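Side-chain contacts in sulfur oxidation protein SOXB (Thermus thermophilus, PDB 2WDD), which probably hydrolyses the sulfur-sulfur bond of cysteine S-thiosulfonate groups at a two-manganese site, releasing sulfate in the Sox pathway of sulfur oxidation: residues 39-44 against 137-142; 165-170 against 427-432. All coordinates share one frame; numbering follows the deposited sequence.

Contact 1. Residues 39-44 against 137-142; sequences GQAFPH and SGLSLL
Ser137 lays its CB and OG against the peptide carbonyl of Gly39, and OG gives its hydrogen to Gly39 O at 2.7 Å. Ser137 is the N-cap of helix 138-143: the same OG accepts from Ser140 N over 3.1 Å, with an N-H...O angle of 158°. One hydroxyl thus caps the start of the helix and ties it to the loop that follows the manganese ligand His38. With chi1 at 74°, OG sits between the backbone N and the carbonyl carbon of its own residue, a position from which it can serve both partners. The bond to Gly39 is strongly bent at the acceptor, the C=O...OG angle being 111°, and OG stands above the carbonyl plane. Gln40 starts away from the helix, but its bent chain brings NE2 alongside Ser137 CB at 3.5 Å. NE2 also donates to His38 O, a link back to the manganese-binding part of the loop, and weakly to a water that accepts from Gly138 N. At the other end of its amide, Gln40 OE1 lies over the centre of the His44 ring. Beyond the polar part, the methyl of Ala41 meets one branch of Leu139, CB to CD2 3.9 Å.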
loop_
_atom_site.group_PDB
_atom_site.type_symbol
_atom_site.label_atom_id
_atom_site.label_comp_id
_atom_site.label_asym_id
_atom_site.label_seq_id
_atom_site.Cartn_x
_atom_site.Cartn_y
_atom_site.Cartn_z
ATOM N N GLY A 39 -0.278 -9.599 1.286
ATOM C CA GLY A 39 -0.116 -10.936 1.831
ATOM C C GLY A 39 -0.085 -11.096 3.338
ATOM O O GLY A 39 0.368 -12.130 3.845
ATOM N N GLN A 40 -0.569 -10.091 4.063
ATOM C CA GLN A 40 -0.521 -10.115 5.521
ATOM C C GLN A 40 -1.482 -11.124 6.114
ATOM O O GLN A 40 -2.671 -10.866 6.279
ATOM C CB GLN A 40 -0.691 -8.711 6.088
ATOM C CG GLN A 40 0.471 -7.791 5.686
ATOM C CD GLN A 40 1.795 -8.325 6.200
ATOM O OE1 GLN A 40 1.986 -8.443 7.411
ATOM N NE2 GLN A 40 2.685 -8.723 5.283
ATOM N N ALA A 41 -0.944 -12.301 6.406
ATOM C CA ALA A 41 -1.759 -13.422 6.844
ATOM C C ALA A 41 -2.211 -13.397 8.291
ATOM O O ALA A 41 -3.220 -14.017 8.649
ATOM C CB ALA A 41 -1.028 -14.721 6.547
ATOM N N PHE A 42 -1.468 -12.685 9.124
ATOM C CA PHE A 42 -1.737 -12.684 10.545
ATOM C C PHE A 42 -2.043 -11.328 11.122
ATOM O O PHE A 42 -1.590 -10.307 10.607
ATOM C CB PHE A 42 -0.521 -13.263 11.266
ATOM C CG PHE A 42 -0.161 -14.642 10.800
ATOM C CD1 PHE A 42 0.892 -14.845 9.917
ATOM C CD2 PHE A 42 -0.975 -15.715 11.127
ATOM C CE1 PHE A 42 1.178 -16.116 9.445
ATOM C CE2 PHE A 42 -0.689 -16.991 10.659
ATOM C CZ PHE A 42 0.384 -17.188 9.820
ATOM N N PRO A 43 -2.766 -11.308 12.253
ATOM C CA PRO A 43 -3.036 -10.040 12.928
ATOM C C PRO A 43 -1.694 -9.367 13.202
ATOM O O PRO A 43 -0.710 -10.029 13.554
ATOM C CB PRO A 43 -3.655 -10.480 14.255
ATOM C CG PRO A 43 -4.321 -11.789 13.935
ATOM C CD PRO A 43 -3.409 -12.453 12.936
ATOM N N HIS A 44 -1.632 -8.062 12.986
ATOM C CA HIS A 44 -0.399 -7.321 13.197
ATOM C C HIS A 44 -0.761 -5.867 13.472
ATOM O O HIS A 44 -1.939 -5.543 13.632
ATOM C CB HIS A 44 0.543 -7.465 11.980
ATOM C CG HIS A 44 0.027 -6.839 10.722
ATOM N ND1 HIS A 44 0.720 -5.856 10.046
ATOM C CD2 HIS A 44 -1.099 -7.064 10.005
ATOM C CE1 HIS A 44 0.032 -5.487 8.979
ATOM N NE2 HIS A 44 -1.091 -6.183 8.947
ATOM N N SER A 137 4.911 -10.915 1.884
ATOM C CA SER A 137 4.702 -11.478 3.208
ATOM C C SER A 137 5.412 -12.813 3.255
ATOM O O SER A 137 5.813 -13.334 2.226
ATOM C CB SER A 137 3.214 -11.681 3.491
ATOM O OG SER A 137 2.705 -12.790 2.753
ATOM N N GLY A 138 5.571 -13.354 4.456
ATOM C CA GLY A 138 6.209 -14.650 4.608
ATOM C C GLY A 138 5.421 -15.714 3.866
ATOM O O GLY A 138 5.980 -16.474 3.069
ATOM N N LEU A 139 4.116 -15.772 4.120
ATOM C CA LEU A 139 3.256 -16.756 3.473
ATOM C C LEU A 139 3.394 -16.679 1.962
ATOM O O LEU A 139 3.464 -17.706 1.274
ATOM C CB LEU A 139 1.794 -16.522 3.848
ATOM C CG LEU A 139 0.764 -17.437 3.182
ATOM C CD1 LEU A 139 0.839 -18.851 3.772
ATOM C CD2 LEU A 139 -0.640 -16.856 3.365
ATOM N N SER A 140 3.425 -15.462 1.436
ATOM C CA SER A 140 3.542 -15.281 -0.001
ATOM C C SER A 140 4.876 -15.775 -0.543
ATOM O O SER A 140 4.920 -16.481 -1.547
ATOM C CB SER A 140 3.376 -13.805 -0.373
ATOM O OG SER A 140 3.606 -13.616 -1.752
ATOM N N LEU A 141 5.970 -15.348 0.078
ATOM C CA LEU A 141 7.290 -15.726 -0.425
ATOM C C LEU A 141 7.486 -17.231 -0.374
ATOM O O LEU A 141 8.084 -17.816 -1.279
ATOM C CB LEU A 141 8.403 -15.027 0.356
ATOM C CG LEU A 141 8.578 -13.534 0.078
ATOM C CD1 LEU A 141 9.556 -12.947 1.083
ATOM C CD2 LEU A 141 9.036 -13.274 -1.349
ATOM N N LEU A 142 6.977 -17.851 0.686
ATOM C CA LEU A 142 7.130 -19.296 0.862
ATOM C C LEU A 142 6.338 -20.135 -0.124
ATOM O O LEU A 142 6.584 -21.336 -0.253
ATOM C CB LEU A 142 6.766 -19.698 2.290
ATOM C CG LEU A 142 7.807 -19.326 3.353
ATOM C CD1 LEU A 142 7.222 -19.393 4.770
ATOM C CD2 LEU A 142 9.037 -20.220 3.228
HETATM O O HOH W 1 4.821 -11.091 6.382
#

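Contact 2. Residues 165-170 against 427-432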
loop_
_atom_site.group_PDB
_atom_site.type_symbol
_atom_site.label_atom_id
_atom_site.label_comp_id
_atom_site.label_asym_id
_atom_site.label_seq_id
_atom_site.Cartn_x
_atom_site.Cartn_y
_atom_site.Cartn_z
ATOM N N GLU A 165 1.358 -7.929 -7.869
ATOM C CA GLU A 165 1.175 -9.304 -8.314
ATOM C C GLU A 165 2.188 -9.628 -9.409
ATOM O O GLU A 165 2.743 -10.737 -9.466
ATOM C CB GLU A 165 -0.223 -9.424 -8.931
ATOM C CG GLU A 165 -1.344 -9.671 -7.923
ATOM C CD GLU A 165 -1.628 -8.504 -6.977
ATOM O OE1 GLU A 165 -1.448 -7.329 -7.376
ATOM O OE2 GLU A 165 -2.115 -8.795 -5.861
ATOM N N TRP A 166 2.419 -8.661 -10.287
ATOM C CA TRP A 166 3.318 -8.881 -11.409
ATOM C C TRP A 166 4.776 -9.115 -11.055
ATOM O O TRP A 166 5.552 -9.507 -11.926
ATOM C CB TRP A 166 3.168 -7.776 -12.441
ATOM C CG TRP A 166 1.780 -7.784 -13.013
ATOM C CD1 TRP A 166 0.723 -7.029 -12.596
ATOM C CD2 TRP A 166 1.262 -8.699 -13.988
ATOM N NE1 TRP A 166 -0.421 -7.400 -13.269
ATOM C CE2 TRP A 166 -0.115 -8.419 -14.134
ATOM C CE3 TRP A 166 1.829 -9.717 -14.765
ATOM C CZ2 TRP A 166 -0.927 -9.096 -15.047
ATOM C CZ3 TRP A 166 1.012 -10.410 -15.647
ATOM C CH2 TRP A 166 -0.348 -10.087 -15.789
ATOM N N THR A 167 5.158 -8.869 -9.799
ATOM C CA THR A 167 6.546 -9.101 -9.397
ATOM C C THR A 167 6.804 -10.590 -9.206
ATOM O O THR A 167 7.928 -10.998 -8.909
ATOM C CB THR A 167 6.976 -8.262 -8.177
ATOM O OG1 THR A 167 6.224 -8.644 -7.026
ATOM C CG2 THR A 167 6.795 -6.774 -8.458
ATOM N N LEU A 168 5.766 -11.398 -9.409
ATOM C CA LEU A 168 5.917 -12.850 -9.371
ATOM C C LEU A 168 6.318 -13.316 -10.768
ATOM O O LEU A 168 6.701 -14.470 -10.952
ATOM C CB LEU A 168 4.610 -13.535 -8.975
ATOM C CG LEU A 168 4.152 -13.299 -7.533
ATOM C CD1 LEU A 168 2.742 -13.815 -7.333
ATOM C CD2 LEU A 168 5.109 -13.940 -6.540
ATOM N N GLY A 169 6.209 -12.421 -11.745
ATOM C CA GLY A 169 6.497 -12.719 -13.142
ATOM C C GLY A 169 5.220 -13.105 -13.879
ATOM O O GLY A 169 4.313 -13.678 -13.282
ATOM N N ARG A 170 5.162 -12.799 -15.175
ATOM C CA ARG A 170 3.971 -13.100 -15.964
ATOM C C ARG A 170 3.560 -14.567 -15.918
ATOM O O ARG A 170 2.373 -14.873 -15.786
ATOM C CB ARG A 170 4.114 -12.611 -17.406
ATOM C CG ARG A 170 2.830 -12.680 -18.217
ATOM C CD ARG A 170 3.127 -12.579 -19.703
ATOM N NE ARG A 170 1.924 -12.711 -20.520
ATOM C CZ ARG A 170 1.768 -12.138 -21.708
ATOM N NH1 ARG A 170 0.643 -12.310 -22.389
ATOM N NH2 ARG A 170 2.739 -11.391 -22.215
ATOM N N PHE A 427 10.405 -8.240 -1.035
ATOM C CA PHE A 427 10.403 -8.028 -2.485
ATOM C C PHE A 427 10.818 -9.359 -3.105
ATOM O O PHE A 427 11.657 -10.064 -2.548
ATOM C CB PHE A 427 11.521 -7.052 -2.889
ATOM C CG PHE A 427 11.337 -5.654 -2.377
ATOM C CD1 PHE A 427 10.830 -4.658 -3.209
ATOM C CD2 PHE A 427 11.729 -5.315 -1.089
ATOM C CE1 PHE A 427 10.685 -3.339 -2.753
ATOM C CE2 PHE A 427 11.573 -4.009 -0.618
ATOM C CZ PHE A 427 11.022 -3.033 -1.436
ATOM N N THR A 428 10.341 -9.655 -4.308
ATOM C CA THR A 428 10.834 -10.855 -4.985
ATOM C C THR A 428 12.235 -10.555 -5.537
ATOM O O THR A 428 12.908 -11.461 -6.047
ATOM C CB THR A 428 9.916 -11.286 -6.137
ATOM O OG1 THR A 428 9.709 -10.175 -7.012
ATOM C CG2 THR A 428 8.581 -11.853 -5.610
ATOM N N TYR A 429 12.643 -9.282 -5.481
ATOM C CA TYR A 429 13.974 -8.825 -5.918
ATOM C C TYR A 429 14.555 -8.036 -4.747
ATOM O O TYR A 429 14.634 -6.817 -4.783
ATOM C CB TYR A 429 13.897 -7.938 -7.170
ATOM C CG TYR A 429 12.855 -6.831 -7.141
ATOM C CD1 TYR A 429 13.231 -5.498 -7.028
ATOM C CD2 TYR A 429 11.499 -7.127 -7.286
ATOM C CE1 TYR A 429 12.283 -4.480 -7.028
ATOM C CE2 TYR A 429 10.536 -6.110 -7.266
ATOM C CZ TYR A 429 10.936 -4.798 -7.167
ATOM O OH TYR A 429 9.992 -3.796 -7.164
ATOM N N PRO A 430 14.906 -8.736 -3.662
ATOM C CA PRO A 430 15.317 -8.111 -2.394
ATOM C C PRO A 430 16.796 -7.781 -2.270
ATOM O O PRO A 430 17.258 -7.368 -1.206
ATOM C CB PRO A 430 14.962 -9.194 -1.378
ATOM C CG PRO A 430 15.315 -10.467 -2.126
ATOM C CD PRO A 430 14.862 -10.209 -3.552
ATOM N N GLU A 431 17.539 -7.942 -3.354
ATOM C CA GLU A 431 18.969 -7.695 -3.314
ATOM C C GLU A 431 19.383 -6.325 -2.802
ATOM O O GLU A 431 18.877 -5.297 -3.251
ATOM C CB GLU A 431 19.582 -7.932 -4.691
ATOM C CG GLU A 431 19.532 -9.391 -5.135
ATOM C CD GLU A 431 18.210 -9.780 -5.798
ATOM O OE1 GLU A 431 17.308 -8.920 -5.928
ATOM O OE2 GLU A 431 18.082 -10.956 -6.202
ATOM N N LEU A 432 20.389 -6.328 -1.925
ATOM C CA LEU A 432 21.007 -5.112 -1.453
ATOM C C LEU A 432 22.216 -4.889 -2.364
ATOM O O LEU A 432 23.028 -5.806 -2.575
ATOM C CB LEU A 432 21.482 -5.270 -0.001
ATOM C CG LEU A 432 22.311 -4.092 0.529
ATOM C CD1 LEU A 432 21.467 -2.826 0.677
ATOM C CD2 LEU A 432 22.979 -4.451 1.867
HETATM O O HOH W 2 7.536 -8.569 -4.536
#
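Thr428 reaches across to the backbone of Thr167, and each atom of its side chain has a part in the contact. Thr428 CB, which points toward segment 165-170, lies 3.4 Å from Thr167 O. From there Thr428 OG1 donates to Thr167 O at 2.7 Å, tilted 34° from the carbonyl plane, with a C=O...OG1 angle of 132°. The chi1 of 53° sets OG1 between the backbone N and the carbonyl carbon of Thr428, while the other branch, CG2, lies 3.5 Å from Thr167 O and comes within 4.2 Å of Leu168 CD2, the side chains of Thr428 and Leu168 crossing nearly at right angles. The contact joins a 3-10 turn, which follows the manganese ligand His163 and precedes helix 170-179, to the loop between helix 418-425 and strand 431-438 in the C-terminal 5'-nucleotidase region. Thr167 OG1, hydrogen-bonded to Trp164 O, also accepts from a water at 2.8 Å, and this water in turn accepts from Thr428 N, so that a second, solvent-mediated link runs beside the direct one. On its other branch, Thr167 CG2 lies at the edge of the Tyr429 ring, close to the ring plane and 4.0 Å from CE2. The phenol oxygen at the far end of that ring is hydrogen-bonded to His226 ND1, while Phe427 CD1 lies over one of the ring's faces.

Contact 1 closes before contact 2 opens along the chain; their centres lie 15 Å apart and their nearest atoms about 4 Å. Three of the four segments follow strands of one mixed sheet: segment 39-44 follows strand 29-34; segment 137-142 follows strand 124-129; segment 165-170 follows strand 159-160. Manganese ligands lie in the same connections, His38, Asp132 and His163, so both contacts lie near the two-manganese site, each with a side chain about 10 Å from a manganese ion. Contact 1 ties the first of these loops to the start of helix 138-143, whereas contact 2 links the third to the C-terminal region. Helix 418-425 touches Gln40 and Leu141, so the C-terminal region also reaches contact 1.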